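Local coordinates for protein ribulose bisphosphate carboxylase small chain (Galdieria sulphuraria, PDB 4F0H) that forms the small subunit of RuBisCO, the hexadecameric enzyme that fixes carbon dioxide onto ribulose 1,5-bisphosphate, and probably helps hold its large subunits together, at residues F109-Q114 / Y123-Y128. Residues are numbered along the deposited sequence; the frame is centred on the assembly and turned at random.
Sequences FNLIRQ and YSIQAY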
ATOM      1  N   PHE B 109      16.324 -31.495  25.564  1.00  6.36           N
ATOM      2  CA  PHE B 109      16.273 -30.598  24.403  1.00  2.76           C
ATOM      3  C   PHE B 109      17.202 -29.431  24.489  1.00  2.08           C
ATOM      4  O   PHE B 109      17.334 -28.886  25.528  1.00  3.51           O
ATOM      5  CB  PHE B 109      14.884 -29.999  24.212  1.00  4.15           C
ATOM      6  CG  PHE B 109      13.843 -31.015  23.784  1.00  4.35           C
ATOM      7  CD1 PHE B 109      13.025 -31.632  24.718  1.00  3.13           C
ATOM      8  CD2 PHE B 109      13.696 -31.347  22.459  1.00  4.94           C
ATOM      9  CE1 PHE B 109      12.048 -32.567  24.312  1.00  6.38           C
ATOM     10  CE2 PHE B 109      12.726 -32.272  22.065  1.00 10.24           C
ATOM     11  CZ  PHE B 109      11.900 -32.881  22.990  1.00  4.08           C
ATOM     12  N   ASN B 110      17.850 -29.079  23.386  1.00  5.34           N
ATOM     13  CA  ASN B 110      18.602 -27.852  23.302  1.00  7.51           C
ATOM     14  C   ASN B 110      17.624 -26.753  22.917  1.00  5.59           C
ATOM     15  O   ASN B 110      16.780 -26.989  22.096  1.00  9.64           O
ATOM     16  CB  ASN B 110      19.739 -27.946  22.250  1.00  6.30           C
ATOM     17  CG  ASN B 110      20.763 -26.746  22.380  1.00  6.19           C
ATOM     18  OD1 ASN B 110      20.772 -25.978  23.394  1.00  6.97           O
ATOM     19  ND2 ASN B 110      21.589 -26.589  21.380  1.00  7.83           N
ATOM     20  N   LEU B 111      17.735 -25.571  23.529  1.00  5.17           N
ATOM     21  CA  LEU B 111      16.940 -24.400  23.128  1.00  3.54           C
ATOM     22  C   LEU B 111      17.858 -23.388  22.404  1.00  4.59           C
ATOM     23  O   LEU B 111      18.848 -22.890  22.986  1.00  8.36           O
ATOM     24  CB  LEU B 111      16.194 -23.768  24.319  1.00  1.00           C
ATOM     25  CG  LEU B 111      15.420 -22.470  24.081  1.00  4.65           C
ATOM     26  CD1 LEU B 111      14.200 -22.685  23.361  1.00  4.49           C
ATOM     27  CD2 LEU B 111      15.065 -21.804  25.445  1.00  7.69           C
ATOM     28  N   ILE B 112      17.508 -23.079  21.145  1.00  6.30           N
ATOM     29  CA  ILE B 112      18.303 -22.191  20.278  1.00  3.35           C
ATOM     30  C   ILE B 112      17.572 -20.852  20.116  1.00  5.24           C
ATOM     31  O   ILE B 112      16.375 -20.849  19.884  1.00  5.07           O
ATOM     32  CB  ILE B 112      18.502 -22.823  18.918  1.00  5.39           C
ATOM     33  CG1 ILE B 112      19.265 -24.150  19.121  1.00  5.82           C
ATOM     34  CG2 ILE B 112      19.346 -21.863  18.065  1.00  3.77           C
ATOM     35  CD1 ILE B 112      18.838 -25.236  18.396  1.00  9.71           C
ATOM     36  N   ARG B 113      18.263 -19.733  20.317  1.00  6.05           N
ATOM     37  CA  ARG B 113      17.617 -18.403  20.245  1.00  2.88           C
ATOM     38  C   ARG B 113      18.290 -17.607  19.139  1.00  7.56           C
ATOM     39  O   ARG B 113      19.438 -17.150  19.308  1.00  5.87           O
ATOM     40  CB  ARG B 113      17.936 -17.691  21.504  1.00  3.84           C
ATOM     41  CG  ARG B 113      17.432 -18.451  22.728  1.00  3.62           C
ATOM     42  CD  ARG B 113      17.864 -17.693  23.970  1.00  3.04           C
ATOM     43  NE  ARG B 113      17.110 -18.223  25.091  1.00  4.76           N
ATOM     44  CZ  ARG B 113      17.588 -19.106  25.953  1.00  5.17           C
ATOM     45  NH1 ARG B 113      18.838 -19.545  25.819  1.00  1.00           N
ATOM     46  NH2 ARG B 113      16.823 -19.502  26.988  1.00  3.98           N
ATOM     47  N   GLN B 114      17.598 -17.399  18.025  1.00  4.50           N
ATOM     48  CA  GLN B 114      18.191 -16.617  16.949  1.00  8.14           C
ATOM     49  C   GLN B 114      17.625 -15.213  17.153  1.00  8.47           C
ATOM     50  O   GLN B 114      16.401 -15.058  17.255  1.00 10.61           O
ATOM     51  CB  GLN B 114      17.759 -17.123  15.556  1.00  9.22           C
ATOM     52  CG  GLN B 114      18.447 -16.327  14.443  1.00 10.35           C
ATOM     53  CD  GLN B 114      17.456 -15.776  13.513  1.00 13.56           C
ATOM     54  OE1 GLN B 114      16.862 -16.522  12.776  1.00 12.64           O
ATOM     55  NE2 GLN B 114      17.163 -14.440  13.624  1.00 19.64           N
ATOM     56  N   TYR B 123      12.919 -19.064  17.934  1.00  3.85           N
ATOM     57  CA  TYR B 123      13.345 -20.227  18.747  1.00  4.30           C
ATOM     58  C   TYR B 123      13.302 -21.490  17.939  1.00  7.17           C
ATOM     59  O   TYR B 123      12.349 -21.700  17.150  1.00  3.46           O
ATOM     60  CB  TYR B 123      12.319 -20.483  19.868  1.00  3.15           C
ATOM     61  CG  TYR B 123      12.366 -19.369  20.944  1.00  5.05           C
ATOM     62  CD1 TYR B 123      11.645 -18.182  20.765  1.00  6.46           C
ATOM     63  CD2 TYR B 123      13.182 -19.480  22.100  1.00  3.88           C
ATOM     64  CE1 TYR B 123      11.711 -17.124  21.754  1.00  5.27           C
ATOM     65  CE2 TYR B 123      13.203 -18.442  23.099  1.00  3.91           C
ATOM     66  CZ  TYR B 123      12.463 -17.274  22.895  1.00  2.64           C
ATOM     67  OH  TYR B 123      12.457 -16.199  23.789  1.00  3.03           O
ATOM     68  N   SER B 124      14.319 -22.328  18.143  1.00  4.26           N
ATOM     69  CA  SER B 124      14.169 -23.731  17.857  1.00  7.87           C
ATOM     70  C   SER B 124      14.471 -24.566  19.122  1.00  9.08           C
ATOM     71  O   SER B 124      15.251 -24.208  20.003  1.00  6.84           O
ATOM     72  CB  SER B 124      15.103 -24.226  16.761  1.00  5.63           C
ATOM     73  OG  SER B 124      15.386 -23.212  15.800  1.00 10.71           O
ATOM     74  N   ILE B 125      13.900 -25.748  19.098  1.00  7.89           N
ATOM     75  CA  ILE B 125      14.118 -26.759  20.070  1.00  9.87           C
ATOM     76  C   ILE B 125      14.623 -27.971  19.309  1.00  6.40           C
ATOM     77  O   ILE B 125      14.069 -28.327  18.285  1.00  3.88           O
ATOM     78  CB  ILE B 125      12.719 -26.997  20.720  1.00 15.13           C
ATOM     79  CG1 ILE B 125      12.487 -25.889  21.790  1.00 13.63           C
ATOM     80  CG2 ILE B 125      12.520 -28.412  21.268  1.00 15.69           C
ATOM     81  CD1 ILE B 125      10.986 -25.717  22.115  1.00 22.00           C
ATOM     82  N   GLN B 126      15.648 -28.630  19.830  1.00  6.97           N
ATOM     83  CA  GLN B 126      16.245 -29.766  19.139  1.00  5.94           C
ATOM     84  C   GLN B 126      16.592 -30.851  20.165  1.00 10.14           C
ATOM     85  O   GLN B 126      17.266 -30.588  21.145  1.00  9.98           O
ATOM     86  CB  GLN B 126      17.563 -29.356  18.481  1.00  6.74           C
ATOM     87  CG  GLN B 126      18.219 -30.515  17.665  1.00  8.16           C
ATOM     88  CD  GLN B 126      17.769 -30.489  16.197  1.00 11.90           C
ATOM     89  OE1 GLN B 126      17.684 -29.405  15.650  1.00 12.52           O
ATOM     90  NE2 GLN B 126      17.446 -31.682  15.558  1.00  6.50           N
ATOM     91  N   ALA B 127      16.087 -32.061  19.979  1.00  5.51           N
ATOM     92  CA  ALA B 127      16.378 -33.065  20.970  1.00  7.63           C
ATOM     93  C   ALA B 127      17.865 -33.433  20.895  1.00  6.78           C
ATOM     94  O   ALA B 127      18.400 -33.645  19.801  1.00 11.59           O
ATOM     95  CB  ALA B 127      15.483 -34.319  20.759  1.00  4.27           C
ATOM     96  N   TYR B 128      18.525 -33.575  22.045  1.00  5.84           N
ATOM     97  CA  TYR B 128      19.944 -33.908  21.996  1.00  5.20           C
ATOM     98  C   TYR B 128      20.219 -35.182  21.245  1.00  4.66           C
ATOM     99  O   TYR B 128      21.181 -35.277  20.509  1.00  4.65           O
ATOM    100  CB  TYR B 128      20.487 -34.019  23.431  1.00  3.82           C
ATOM    101  CG  TYR B 128      20.661 -32.643  23.978  1.00  2.44           C
ATOM    102  CD1 TYR B 128      19.865 -32.165  25.030  1.00  1.00           C
ATOM    103  CD2 TYR B 128      21.585 -31.791  23.400  1.00  1.00           C
ATOM    104  CE1 TYR B 128      20.017 -30.898  25.505  1.00  8.73           C
ATOM    105  CE2 TYR B 128      21.749 -30.481  23.902  1.00  5.06           C
ATOM    106  CZ  TYR B 128      20.965 -30.043  24.919  1.00  5.16           C
ATOM    107  OH  TYR B 128      21.151 -28.745  25.409  1.00 10.01           O
TER
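N110 and Q126 face each other as a hydrogen-bonded pair of an antiparallel hairpin, joined in both directions: N110 N to Q126 O at 2.8 Å and Q126 N to N110 O. I112 and S124 repeat the pattern, and the amide of I112 reaches S124 O almost straight, with 175° at the hydrogen. At the non-hydrogen-bonded pairs between and beyond them, CA-H...O contacts take over, as between Y123 CA and I112 O at 3.3 Å.

Apolar contacts gather on the face bearing F109, L111, Y123, I125 and A127. F109 CD2 meets I125 CG2 obliquely at 3.4 Å, while F109 CE2 rests 3.7 Å from A127 CB. With its CG anti to the backbone N (chi1 175°), L111 sends CD1 to the edge of the Y123 ring, 3.6 Å from CD2, and also reaches I125 CG1.

Past the strand end, Y128 folds back over the start of strand 109-115. N110 N sits 3.5 Å above one face of its ring, toward the rim, and Y128 CE1 approaches F109 C at 3.3 Å. Its hydroxyl bonds to T130 O of a second small subunit; an alanine here would probably uncover the F109-N110 backbone and leave that carbonyl without its mate.

This C-terminal hairpin, 109-115 with 121-127, stands apart from the chain's four-stranded sheet; as in other red-type small chains, it probably joins those of neighbouring small subunits about the central channel. R113 forms salt bridges to D40 of the second small subunit and to an acidic side chain of another protein's chain, and Y123 makes backbone hydrogen bonds to a third small subunit.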